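Local coordinates for alpha-2,3-sialyltransferase (Campylobacter jejuni, PDB 2P2V), which probably transfers sialic acid from a CMP-activated donor onto an acceptor sugar through an alpha-2,3 linkage, at residues L13-N18 with L161-I166; M19-I24 with R38-Y43; P29-I34 with I179-A184; E54-L59 with L250-N255. One frame throughout, in Å; residues are numbered along the deposited sequence.

Interaction 1: L13-N18 with L161-I166; sequences LIVSKN and LGYKTI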
# COMPACT_ATOMS: atom_id res chain seq x y z
N LEU A 13 19.76 14.25 2.48
CA LEU A 13 20.58 15.37 2.01
C LEU A 13 19.93 16.67 2.52
O LEU A 13 18.91 17.11 2.00
CB LEU A 13 20.71 15.33 0.47
CG LEU A 13 21.89 16.03 -0.22
CD1 LEU A 13 21.93 15.66 -1.70
CD2 LEU A 13 21.84 17.58 -0.07
N ILE A 14 20.54 17.29 3.54
CA ILE A 14 20.00 18.51 4.13
C ILE A 14 20.92 19.69 3.78
O ILE A 14 22.11 19.67 4.08
CB ILE A 14 19.85 18.35 5.65
CG1 ILE A 14 18.97 17.13 5.98
CG2 ILE A 14 19.23 19.60 6.28
CD1 ILE A 14 18.83 16.86 7.49
N VAL A 15 20.36 20.68 3.09
CA VAL A 15 21.07 21.91 2.72
C VAL A 15 20.82 22.91 3.88
O VAL A 15 19.67 23.16 4.24
CB VAL A 15 20.54 22.47 1.37
CG1 VAL A 15 21.24 23.79 0.96
CG2 VAL A 15 20.71 21.42 0.27
N SER A 16 21.88 23.45 4.48
CA SER A 16 21.72 24.53 5.47
C SER A 16 21.68 25.90 4.80
O SER A 16 22.32 26.10 3.78
CB SER A 16 22.87 24.53 6.47
OG SER A 16 22.85 25.73 7.25
N LYS A 17 20.97 26.86 5.40
CA LYS A 17 20.93 28.26 4.91
C LYS A 17 22.31 28.91 4.66
O LYS A 17 22.44 29.81 3.84
CB LYS A 17 20.10 29.13 5.86
CG LYS A 17 18.63 28.68 6.04
CD LYS A 17 17.75 28.98 4.81
CE LYS A 17 16.26 29.09 5.22
NZ LYS A 17 15.30 28.89 4.08
N ASN A 18 23.34 28.42 5.35
CA ASN A 18 24.68 29.02 5.28
C ASN A 18 25.51 28.61 4.08
O ASN A 18 26.56 29.20 3.83
CB ASN A 18 25.46 28.70 6.55
CG ASN A 18 24.70 29.07 7.78
OD1 ASN A 18 24.01 30.09 7.81
ND2 ASN A 18 24.80 28.22 8.82
N LEU A 161 15.96 20.52 -3.06
CA LEU A 161 16.60 20.24 -1.80
C LEU A 161 17.01 21.55 -1.13
O LEU A 161 17.46 21.56 0.03
CB LEU A 161 17.85 19.41 -2.02
CG LEU A 161 17.52 17.92 -2.33
CD1 LEU A 161 18.82 17.30 -2.74
CD2 LEU A 161 16.83 17.13 -1.21
N GLY A 162 16.89 22.63 -1.87
CA GLY A 162 17.02 23.97 -1.23
C GLY A 162 18.32 24.68 -1.54
O GLY A 162 18.67 25.65 -0.86
N TYR A 163 19.05 24.24 -2.58
CA TYR A 163 20.15 25.05 -3.08
C TYR A 163 19.62 26.25 -3.85
O TYR A 163 18.55 26.19 -4.51
CB TYR A 163 21.10 24.24 -3.94
CG TYR A 163 21.88 23.15 -3.22
CD1 TYR A 163 21.45 21.81 -3.28
CD2 TYR A 163 23.06 23.44 -2.54
CE1 TYR A 163 22.15 20.84 -2.69
CE2 TYR A 163 23.79 22.45 -1.93
CZ TYR A 163 23.33 21.13 -2.03
OH TYR A 163 24.02 20.12 -1.44
N LYS A 164 20.38 27.35 -3.78
CA LYS A 164 19.90 28.65 -4.31
C LYS A 164 20.70 29.19 -5.47
O LYS A 164 20.16 29.98 -6.28
CB LYS A 164 19.81 29.66 -3.17
CG LYS A 164 18.77 29.32 -2.12
CD LYS A 164 17.38 29.09 -2.74
CE LYS A 164 16.35 28.83 -1.66
NZ LYS A 164 15.10 28.24 -2.26
N THR A 165 21.96 28.78 -5.59
CA THR A 165 22.79 29.17 -6.71
C THR A 165 23.46 27.98 -7.39
O THR A 165 24.30 27.33 -6.79
CB THR A 165 23.89 30.19 -6.31
OG1 THR A 165 23.30 31.22 -5.50
CG2 THR A 165 24.43 30.81 -7.57
N ILE A 166 23.16 27.79 -8.66
CA ILE A 166 23.71 26.67 -9.44
C ILE A 166 24.81 27.14 -10.41
O ILE A 166 24.59 28.09 -11.15
CB ILE A 166 22.57 26.02 -10.28
CG1 ILE A 166 21.49 25.49 -9.36
CG2 ILE A 166 23.13 24.99 -11.25
CD1 ILE A 166 20.20 25.28 -10.04
O HOH W 1 17.58 20.06 2.34
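V15 and Y163 meet through a CH-pi contact, with V15 CG2 over one face of the ring, 3.5 Å from the centroid of Y163 and 19° off the normal. The methyl is displaced toward the rim, and V15 CG2 comes to 3.3 Å from Y163 CE1. With CG1 anti to the backbone N (chi1 179°), CG2 is set against both the ring face and L161 O, while V15 CG1 approaches G162 O at 3.7 Å.

The aliphatic contact is between L13 and L161, whose side chains cross at about a right angle, L13 CD1 lying 3.7 Å from L161 CD1. The other methyl, L13 CD2, is 3.6 Å from Y163 OH; here too the side chains cross at about a right angle, CD2 coming to the hydroxyl end. That hydroxyl is hydrogen-bonded to D44.

The polar link is indirect. One water accepts from V15 N at 2.9 Å, donates to L161 O at 2.8 Å and makes a longer bond to L13 O at 3.3 Å. G162, just after helix 150-161, has positive phi (106°) and closes the last turn in a Schellman motif before the chain enters strand 165-169 of the parallel sheet.

The N-terminal loop ahead of strand 21-25 is thus laid against this helix-to-strand turn by methyl groups and a tyrosine face, while a shared water serves a backbone N-H and two carbonyls. The two segments meet through apolar packing and a water bridge, without a direct hydrogen bond between them.

Interaction 2: M19-I24 with R38-Y43; sequences MQNIII and RLPREY. With EDO (1,2-ethanediol), chain E; EDO (1,2-ethanediol), chain H.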
# COMPACT_ATOMS: atom_id res chain seq x y z
N MET A 19 25.06 27.58 3.34
CA MET A 19 25.77 27.14 2.16
C MET A 19 24.73 26.59 1.18
O MET A 19 24.24 25.47 1.34
CB MET A 19 26.83 26.10 2.55
CG MET A 19 28.06 26.06 1.62
SD MET A 19 27.65 25.69 -0.11
CE MET A 19 27.23 23.93 0.12
N GLN A 20 24.39 27.40 0.18
CA GLN A 20 23.34 27.04 -0.77
C GLN A 20 23.86 27.01 -2.20
O GLN A 20 23.10 27.20 -3.15
CB GLN A 20 22.15 28.01 -0.62
CG GLN A 20 21.50 28.01 0.77
CD GLN A 20 20.62 29.25 1.01
OE1 GLN A 20 21.02 30.36 0.68
NE2 GLN A 20 19.43 29.04 1.59
N ASN A 21 25.15 26.74 -2.36
CA ASN A 21 25.79 26.75 -3.65
C ASN A 21 26.01 25.33 -4.15
O ASN A 21 26.52 24.50 -3.42
CB ASN A 21 27.21 27.37 -3.60
CG ASN A 21 27.19 28.88 -3.27
OD1 ASN A 21 26.28 29.61 -3.68
ND2 ASN A 21 28.23 29.33 -2.55
N ILE A 22 25.71 25.12 -5.41
CA ILE A 22 25.88 23.76 -5.94
C ILE A 22 26.54 23.86 -7.30
O ILE A 22 26.17 24.71 -8.10
CB ILE A 22 24.49 23.01 -5.93
CG1 ILE A 22 24.64 21.53 -6.36
CG2 ILE A 22 23.46 23.69 -6.82
CD1 ILE A 22 25.41 20.69 -5.38
N ILE A 23 27.52 23.00 -7.56
CA ILE A 23 28.11 22.87 -8.87
C ILE A 23 27.51 21.58 -9.40
O ILE A 23 27.53 20.57 -8.69
CB ILE A 23 29.64 22.70 -8.80
CG1 ILE A 23 30.28 23.75 -7.86
CG2 ILE A 23 30.25 22.68 -10.20
CD1 ILE A 23 29.83 25.20 -8.12
N ILE A 24 27.02 21.66 -10.63
CA ILE A 24 26.33 20.60 -11.31
C ILE A 24 27.06 20.36 -12.61
O ILE A 24 27.13 21.24 -13.48
CB ILE A 24 24.84 20.95 -11.52
CG1 ILE A 24 24.13 21.11 -10.16
CG2 ILE A 24 24.18 19.87 -12.42
CD1 ILE A 24 22.65 21.48 -10.22
N ARG A 38 36.18 31.28 -11.39
CA ARG A 38 34.75 31.59 -11.27
C ARG A 38 33.96 30.73 -10.25
O ARG A 38 32.80 31.04 -9.96
CB ARG A 38 34.09 31.37 -12.64
CG ARG A 38 34.74 32.12 -13.83
CD ARG A 38 33.86 32.07 -15.07
NE ARG A 38 34.54 32.55 -16.28
CZ ARG A 38 34.73 33.85 -16.54
NH1 ARG A 38 35.37 34.22 -17.65
NH2 ARG A 38 34.28 34.77 -15.68
N LEU A 39 34.56 29.66 -9.72
CA LEU A 39 33.89 28.87 -8.67
C LEU A 39 33.70 29.73 -7.43
O LEU A 39 34.60 30.55 -7.12
CB LEU A 39 34.69 27.61 -8.32
CG LEU A 39 34.72 26.48 -9.37
CD1 LEU A 39 35.75 25.39 -9.02
CD2 LEU A 39 33.34 25.87 -9.47
N PRO A 40 32.58 29.57 -6.71
CA PRO A 40 32.45 30.26 -5.43
C PRO A 40 33.37 29.64 -4.39
O PRO A 40 33.91 28.56 -4.62
CB PRO A 40 31.00 30.00 -5.05
CG PRO A 40 30.72 28.66 -5.65
CD PRO A 40 31.37 28.76 -7.00
N ARG A 41 33.53 30.32 -3.26
CA ARG A 41 34.35 29.82 -2.15
C ARG A 41 33.88 28.48 -1.59
O ARG A 41 34.69 27.63 -1.22
CB ARG A 41 34.33 30.82 -0.98
CG ARG A 41 35.49 31.83 -0.98
CD ARG A 41 36.77 31.29 -0.23
NE ARG A 41 36.51 30.30 0.84
CZ ARG A 41 35.78 30.48 1.96
NH1 ARG A 41 35.16 31.64 2.21
NH2 ARG A 41 35.65 29.49 2.83
N GLU A 42 32.56 28.34 -1.47
CA GLU A 42 31.99 27.14 -0.87
C GLU A 42 30.96 26.57 -1.80
O GLU A 42 30.26 27.30 -2.48
CB GLU A 42 31.35 27.47 0.47
CG GLU A 42 32.36 27.97 1.46
CD GLU A 42 32.05 27.53 2.84
OE1 GLU A 42 31.25 28.23 3.53
OE2 GLU A 42 32.58 26.46 3.23
N TYR A 43 30.90 25.24 -1.84
CA TYR A 43 29.96 24.58 -2.73
C TYR A 43 29.98 23.06 -2.48
O TYR A 43 30.95 22.51 -1.97
CB TYR A 43 30.30 24.85 -4.22
CG TYR A 43 31.72 24.48 -4.59
CD1 TYR A 43 32.08 23.15 -4.91
CD2 TYR A 43 32.73 25.48 -4.65
CE1 TYR A 43 33.37 22.82 -5.26
CE2 TYR A 43 34.03 25.16 -4.98
CZ TYR A 43 34.35 23.84 -5.29
OH TYR A 43 35.62 23.51 -5.62
C1 EDO E . 33.67 24.18 -1.01
O1 EDO E . 32.92 23.75 0.12
C2 EDO E . 34.75 23.19 -1.37
O2 EDO E . 35.93 23.98 -1.57
C1 EDO H . 24.01 31.97 0.11
O1 EDO H . 22.82 31.71 -0.66
C2 EDO H . 24.42 30.75 0.93
O2 EDO H . 25.54 30.09 0.31
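N21 ND2 donates to E42 O at 2.9 Å with an N-H...O angle of 154°, the direct hydrogen bond between strand 21-25 and the loop 38-43. The acceptor lies close to the amide plane of N21, while the donor is tilted 29° from the carbonyl plane of E42. Beside the bond, N21 ND2 rests 3.8 Å from P40 CB, and Y43 CA makes a CA-H...O contact of 3.5 Å to N21 O.

M19, its chain bent, brings SD to 3.7 Å from Y43 CA, and the same sulfur takes a weak bond from N21 N.

Farther along the strand, I23 CG1 reaches Y43 CD1 at 3.5 Å, obliquely to the ring, and I23 CD1 packs on L39 CD2 at 3.8 Å. Placed between its backbone N and carbonyl carbon (chi1 54°), Y43 CG lies 3.6 Å from I23 CG1. A 1,2-ethanediol, probably from the crystallisation liquor, has C1 over the centre of one ring face and donates to Y43 O.

Y43 leads directly into strand 44-48, the sheet neighbour of 21-25. The loop is held to the strand by one side-chain amide to carbonyl bond, beside the backbone bond of N21 with D44, and by apolar contacts round I23.

Interaction 3: P29-I34 with I179-A184; sequences PSLKNI and IYPFEA. With CSF (cytidine-5'-monophosphate-3-fluoro-N-acetyl-neuraminic acid), chain O.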
# COMPACT_ATOMS: atom_id res chain seq x y z
N PRO A 29 32.43 17.98 -23.22
CA PRO A 29 33.85 18.32 -23.37
C PRO A 29 34.26 19.48 -22.46
O PRO A 29 35.39 19.50 -21.98
CB PRO A 29 33.97 18.76 -24.82
CG PRO A 29 32.81 18.18 -25.49
CD PRO A 29 31.70 18.12 -24.48
N SER A 30 33.34 20.38 -22.17
CA SER A 30 33.67 21.56 -21.39
C SER A 30 33.99 21.26 -19.94
O SER A 30 34.39 22.14 -19.18
CB SER A 30 32.53 22.57 -21.46
OG SER A 30 31.40 22.10 -20.75
N LEU A 31 33.81 20.01 -19.53
CA LEU A 31 34.26 19.62 -18.18
C LEU A 31 35.78 19.84 -18.07
O LEU A 31 36.31 20.13 -17.00
CB LEU A 31 33.91 18.16 -17.91
CG LEU A 31 34.35 17.46 -16.63
CD1 LEU A 31 33.52 17.99 -15.41
CD2 LEU A 31 34.27 15.94 -16.84
N LYS A 32 36.48 19.69 -19.19
CA LYS A 32 37.93 19.88 -19.28
C LYS A 32 38.33 21.38 -19.30
O LYS A 32 39.51 21.72 -19.08
CB LYS A 32 38.45 19.20 -20.56
CG LYS A 32 38.53 17.65 -20.52
CD LYS A 32 39.41 17.09 -21.67
CE LYS A 32 39.54 15.55 -21.59
NZ LYS A 32 40.89 15.00 -22.01
N ASN A 33 37.36 22.26 -19.54
CA ASN A 33 37.62 23.69 -19.72
C ASN A 33 36.86 24.56 -18.72
O ASN A 33 36.34 25.62 -19.09
CB ASN A 33 37.25 24.12 -21.15
CG ASN A 33 37.87 23.23 -22.24
OD1 ASN A 33 39.06 22.89 -22.19
ND2 ASN A 33 37.07 22.89 -23.25
N ILE A 34 36.78 24.13 -17.46
CA ILE A 34 36.21 24.93 -16.39
C ILE A 34 37.14 26.09 -16.06
O ILE A 34 38.36 25.91 -16.02
CB ILE A 34 36.03 24.09 -15.10
CG1 ILE A 34 34.94 23.02 -15.28
CG2 ILE A 34 35.63 24.94 -13.93
CD1 ILE A 34 35.10 21.83 -14.28
N ILE A 179 32.27 15.32 -28.45
CA ILE A 179 30.98 15.15 -27.80
C ILE A 179 31.17 14.64 -26.35
O ILE A 179 30.29 14.83 -25.50
CB ILE A 179 30.04 14.28 -28.69
CG1 ILE A 179 28.62 14.20 -28.11
CG2 ILE A 179 30.68 12.90 -29.02
CD1 ILE A 179 27.54 13.91 -29.15
N TYR A 180 32.32 14.04 -26.07
CA TYR A 180 32.70 13.63 -24.71
C TYR A 180 34.20 13.89 -24.49
O TYR A 180 34.98 13.70 -25.42
CB TYR A 180 32.37 12.14 -24.47
CG TYR A 180 30.88 11.83 -24.41
CD1 TYR A 180 30.22 11.24 -25.50
CD2 TYR A 180 30.13 12.16 -23.27
CE1 TYR A 180 28.83 10.96 -25.44
CE2 TYR A 180 28.76 11.90 -23.21
CZ TYR A 180 28.11 11.30 -24.29
OH TYR A 180 26.76 11.04 -24.20
N PRO A 181 34.60 14.33 -23.28
CA PRO A 181 36.03 14.53 -22.98
C PRO A 181 36.77 13.19 -22.76
O PRO A 181 37.82 13.15 -22.12
CB PRO A 181 36.00 15.36 -21.69
CG PRO A 181 34.75 15.04 -21.04
CD PRO A 181 33.76 14.68 -22.13
N PHE A 182 36.19 12.10 -23.28
CA PHE A 182 36.70 10.75 -23.09
C PHE A 182 36.03 9.81 -24.09
O PHE A 182 35.13 10.20 -24.83
CB PHE A 182 36.48 10.24 -21.64
CG PHE A 182 35.14 10.63 -21.02
CD1 PHE A 182 35.10 11.53 -19.94
CD2 PHE A 182 33.93 10.10 -21.49
CE1 PHE A 182 33.87 11.88 -19.34
CE2 PHE A 182 32.71 10.44 -20.90
CZ PHE A 182 32.69 11.33 -19.82
N GLU A 183 36.48 8.56 -24.11
CA GLU A 183 35.84 7.56 -24.94
C GLU A 183 34.57 7.08 -24.24
O GLU A 183 34.64 6.46 -23.19
CB GLU A 183 36.77 6.37 -25.20
CG GLU A 183 36.09 5.26 -26.01
CD GLU A 183 35.40 5.81 -27.26
OE1 GLU A 183 36.08 6.48 -28.08
OE2 GLU A 183 34.18 5.58 -27.41
N ALA A 184 33.42 7.37 -24.85
CA ALA A 184 32.13 6.96 -24.30
C ALA A 184 31.74 5.52 -24.67
O ALA A 184 31.05 4.84 -23.89
CB ALA A 184 31.03 7.93 -24.71
C5A CSF O . 22.22 9.10 -22.88
C4A CSF O . 22.15 10.58 -23.23
C2A CSF O . 22.30 11.18 -20.74
O6A CSF O . 22.49 9.77 -20.52
C6A CSF O . 23.04 8.95 -21.59
C3A CSF O . 21.58 11.40 -22.07
O4A CSF O . 21.28 10.76 -24.34
N5A CSF O . 22.93 8.44 -24.00
C7A CSF O . 23.06 7.51 -21.08
C8A CSF O . 23.85 7.41 -19.78
C9A CSF O . 23.79 5.98 -19.19
O9A CSF O . 24.64 5.86 -18.02
O8A CSF O . 25.21 7.87 -20.02
O7A CSF O . 21.70 7.06 -20.94
C1A CSF O . 21.38 11.75 -19.67
OBA CSF O . 20.92 12.91 -19.88
OAA CSF O . 21.12 11.05 -18.66
O1A CSF O . 23.50 12.00 -20.66
O2A CSF O . 25.40 11.69 -22.21
N1 CSF O . 26.13 16.60 -21.72
C2 CSF O . 25.98 17.66 -22.66
N3 CSF O . 26.67 17.64 -23.84
C4 CSF O . 27.52 16.63 -24.11
C5 CSF O . 27.68 15.58 -23.19
C6 CSF O . 26.98 15.59 -21.99
C3' CSF O . 23.73 15.05 -19.91
C2' CSF O . 23.89 16.42 -20.55
C1' CSF O . 25.40 16.65 -20.44
O4' CSF O . 25.95 15.71 -19.49
C4' CSF O . 24.91 14.89 -18.96
PA CSF O . 25.07 11.61 -20.74
O5' CSF O . 25.80 12.88 -20.04
C5' CSF O . 25.37 13.44 -18.80
O3' CSF O . 22.53 14.99 -19.15
O2' CSF O . 23.16 17.42 -19.78
N4 CSF O . 28.23 16.59 -25.28
O2 CSF O . 25.18 18.60 -22.41
O3A CSF O . 25.45 10.42 -19.89
C10 CSF O . 22.56 7.18 -24.31
O10 CSF O . 21.69 6.55 -23.69
C11 CSF O . 23.31 6.56 -25.47
F3A CSF O . 20.26 11.06 -21.86
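The backbones come closest at P29 and P181, whose CA atoms are 4.4 Å apart, where the 3-10 turn 29-31 meets the irregular loop 179-184 at the wall of the donor-sugar nucleotide pocket. P181 presents its ring to the turn: P181 CD is 3.7 Å from P29 N, and P181 CG is 4.3 Å from L31 CD2. K32, exposed, crosses the same proline obliquely, K32 CE lying 3.5 Å from P181 CB. Its ammonium has a long, weak ion pair with D55. P181 CD also sits over one face of F182, offset toward the rim; that ring stacks edge-to-face with F53.

Both loops border the bound CMP-3-fluoro-N-acetylneuraminic acid. The cytosine amine N4 donates to I179 O at 2.7 Å with an angle of 161°, a contact to a backbone carbonyl consistent with recognition of cytosine. P29 CD lies near both partners, 3.7 Å from I179 O and 3.9 Å from the ligand N4. D172, bonded to S30 OG, gives its backbone N-H to the ligand. At the phosphate, Y180 OH donates to O2A of the ligand in a very short bond of 2.5 Å, O2A lying in the plane of the Y180 ring, at its edge.

Interaction 4: E54-L59 with L250-N255; sequences EDKYYL and LENKHN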
# COMPACT_ATOMS: atom_id res chain seq x y z
N GLU A 54 36.37 10.45 -16.25
CA GLU A 54 37.32 11.58 -16.24
C GLU A 54 38.73 11.13 -15.88
O GLU A 54 38.92 10.33 -14.96
CB GLU A 54 36.85 12.70 -15.27
CG GLU A 54 36.91 12.34 -13.80
CD GLU A 54 36.35 13.43 -12.89
OE1 GLU A 54 35.87 14.44 -13.45
OE2 GLU A 54 36.40 13.29 -11.63
N ASP A 55 39.71 11.68 -16.60
CA ASP A 55 41.13 11.32 -16.42
C ASP A 55 41.79 12.15 -15.31
O ASP A 55 42.87 11.81 -14.80
CB ASP A 55 41.87 11.46 -17.77
CG ASP A 55 41.90 12.90 -18.31
OD1 ASP A 55 40.86 13.59 -18.36
OD2 ASP A 55 43.00 13.34 -18.71
N LYS A 56 41.15 13.23 -14.91
CA LYS A 56 41.64 14.02 -13.79
C LYS A 56 40.46 14.36 -12.92
O LYS A 56 39.32 14.32 -13.36
CB LYS A 56 42.31 15.33 -14.27
CG LYS A 56 43.38 15.13 -15.36
CD LYS A 56 44.00 16.44 -15.81
CE LYS A 56 45.11 16.13 -16.81
NZ LYS A 56 45.63 17.40 -17.37
N TYR A 57 40.74 14.75 -11.69
CA TYR A 57 39.67 15.15 -10.80
C TYR A 57 39.23 16.57 -11.11
O TYR A 57 39.49 17.47 -10.31
CB TYR A 57 40.11 15.04 -9.36
CG TYR A 57 40.22 13.60 -8.87
CD1 TYR A 57 39.07 12.81 -8.68
CD2 TYR A 57 41.47 13.03 -8.62
CE1 TYR A 57 39.16 11.50 -8.23
CE2 TYR A 57 41.59 11.71 -8.18
CZ TYR A 57 40.42 10.96 -7.98
OH TYR A 57 40.52 9.69 -7.53
N TYR A 58 38.50 16.75 -12.22
CA TYR A 58 38.08 18.12 -12.65
C TYR A 58 37.27 18.91 -11.64
O TYR A 58 37.26 20.15 -11.68
CB TYR A 58 37.44 18.13 -14.02
CG TYR A 58 38.38 17.62 -15.10
CD1 TYR A 58 39.45 18.43 -15.58
CD2 TYR A 58 38.22 16.34 -15.65
CE1 TYR A 58 40.33 17.95 -16.59
CE2 TYR A 58 39.10 15.87 -16.65
CZ TYR A 58 40.15 16.68 -17.11
OH TYR A 58 40.99 16.20 -18.09
N LEU A 59 36.57 18.22 -10.73
CA LEU A 59 35.84 18.91 -9.67
C LEU A 59 36.17 18.36 -8.27
O LEU A 59 35.41 18.52 -7.33
CB LEU A 59 34.34 18.87 -9.95
CG LEU A 59 33.86 19.92 -10.95
CD1 LEU A 59 32.38 19.73 -11.20
CD2 LEU A 59 34.11 21.34 -10.37
N LEU A 250 44.21 20.96 -9.60
CA LEU A 250 43.74 19.92 -10.47
C LEU A 250 44.64 18.70 -10.34
O LEU A 250 45.81 18.72 -10.74
CB LEU A 250 43.71 20.43 -11.91
CG LEU A 250 43.27 19.42 -12.95
CD1 LEU A 250 41.83 18.91 -12.63
CD2 LEU A 250 43.33 20.00 -14.34
N GLU A 251 44.07 17.63 -9.79
CA GLU A 251 44.80 16.39 -9.48
C GLU A 251 44.58 15.32 -10.54
O GLU A 251 43.46 15.14 -11.04
CB GLU A 251 44.37 15.89 -8.10
CG GLU A 251 45.20 14.74 -7.54
CD GLU A 251 44.59 14.12 -6.29
OE1 GLU A 251 43.83 14.84 -5.57
OE2 GLU A 251 44.87 12.91 -6.03
N ASN A 252 45.64 14.60 -10.89
CA ASN A 252 45.49 13.48 -11.81
C ASN A 252 44.90 12.26 -11.10
O ASN A 252 44.97 12.13 -9.88
CB ASN A 252 46.81 13.11 -12.50
CG ASN A 252 47.02 13.88 -13.80
OD1 ASN A 252 47.15 15.12 -13.79
ND2 ASN A 252 47.05 13.15 -14.92
N LYS A 253 44.31 11.39 -11.89
CA LYS A 253 43.85 10.11 -11.38
C LYS A 253 45.04 9.13 -11.35
O LYS A 253 45.81 9.05 -12.33
CB LYS A 253 42.74 9.56 -12.28
CG LYS A 253 41.44 10.39 -12.32
CD LYS A 253 40.38 9.81 -11.43
CE LYS A 253 39.02 10.18 -11.87
NZ LYS A 253 38.27 9.01 -12.41
N HIS A 254 45.18 8.37 -10.26
CA HIS A 254 46.12 7.25 -10.28
C HIS A 254 45.82 6.35 -11.48
O HIS A 254 44.71 6.36 -12.01
CB HIS A 254 46.12 6.41 -9.00
CG HIS A 254 47.01 5.22 -9.09
ND1 HIS A 254 46.54 3.95 -9.39
CD2 HIS A 254 48.36 5.10 -9.00
CE1 HIS A 254 47.55 3.11 -9.43
NE2 HIS A 254 48.67 3.78 -9.20
N ASN A 255 46.82 5.58 -11.92
CA ASN A 255 46.74 4.94 -13.23
C ASN A 255 45.71 3.84 -13.35
O ASN A 255 45.07 3.65 -14.40
CB ASN A 255 48.09 4.40 -13.69
CG ASN A 255 48.29 4.58 -15.17
OD1 ASN A 255 48.02 3.67 -15.96
ND2 ASN A 255 48.72 5.77 -15.56
O HOH W 2 41.49 18.11 -8.36
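K253 and Y57 bury the most surface in this contact, their side chains crossing at about a right angle. K253 CD lies over one face of the Y57 ring, 3.9 Å from its centroid and 21° off the normal, in a CH-pi contact set up by an unusual chi2 of -100° that turns CD toward the ring. Beyond it, K253 NZ makes a weak hydrogen bond to E54 O at 2.9 Å, with a second weak one to Y52 O. The backbone of this lysine also takes part, K253 N donating to D55 O at 3.3 Å.

Y57 contributes the straighter backbone bond, Y57 N to E251 O, 2.8 Å long at 166° and nearly along the C=O axis. Its phenol reaches away to E88 O, and Y89 packs edge-to-face against its ring.

L250 closes the other end with its two methyls: L250 CD1 touches Y57 O at 3.6 Å and Y58 CD1 at 3.8 Å, and L250 CD2 meets the extended chain of K56 at its CD, 3.9 Å away. A water donates to Y57 O and accepts from E251 N, spanning the backbones there.

The two backbone bonds flank the pair K56-N252, making one isolated antiparallel, non-hydrogen-bonded beta bridge between the loop following strand 44-48 and the loop before helix 268-283, with the side chains packed round it; K56 is also the first residue of an inverse gamma turn centred on Y57.

Interactions 1 and 2 meet where strands 165-169 and 21-25 are neighbours in the parallel sheet, their centres 10 Å apart, linked by probable backbone hydrogen bonds from K164 N to Q20 O (2.8 Å) and from I22 N to T165 O (3.0 Å). Interaction 2 touches interaction 4 where I23 CG2 meets L59 CD1 at 3.8 Å. Interactions 3 and 4, with centres 13 Å apart, share a seam in which K32 CG lies 3.8 Å from Y58 OH. Of the four, interaction 3 borders the CMP-sialic acid analogue directly; the side chains of I23 and E54 are each about 12 Å from it. Together they run from the loops beside these inner strands to the donor pocket of this N-terminal sialyltransferase portion.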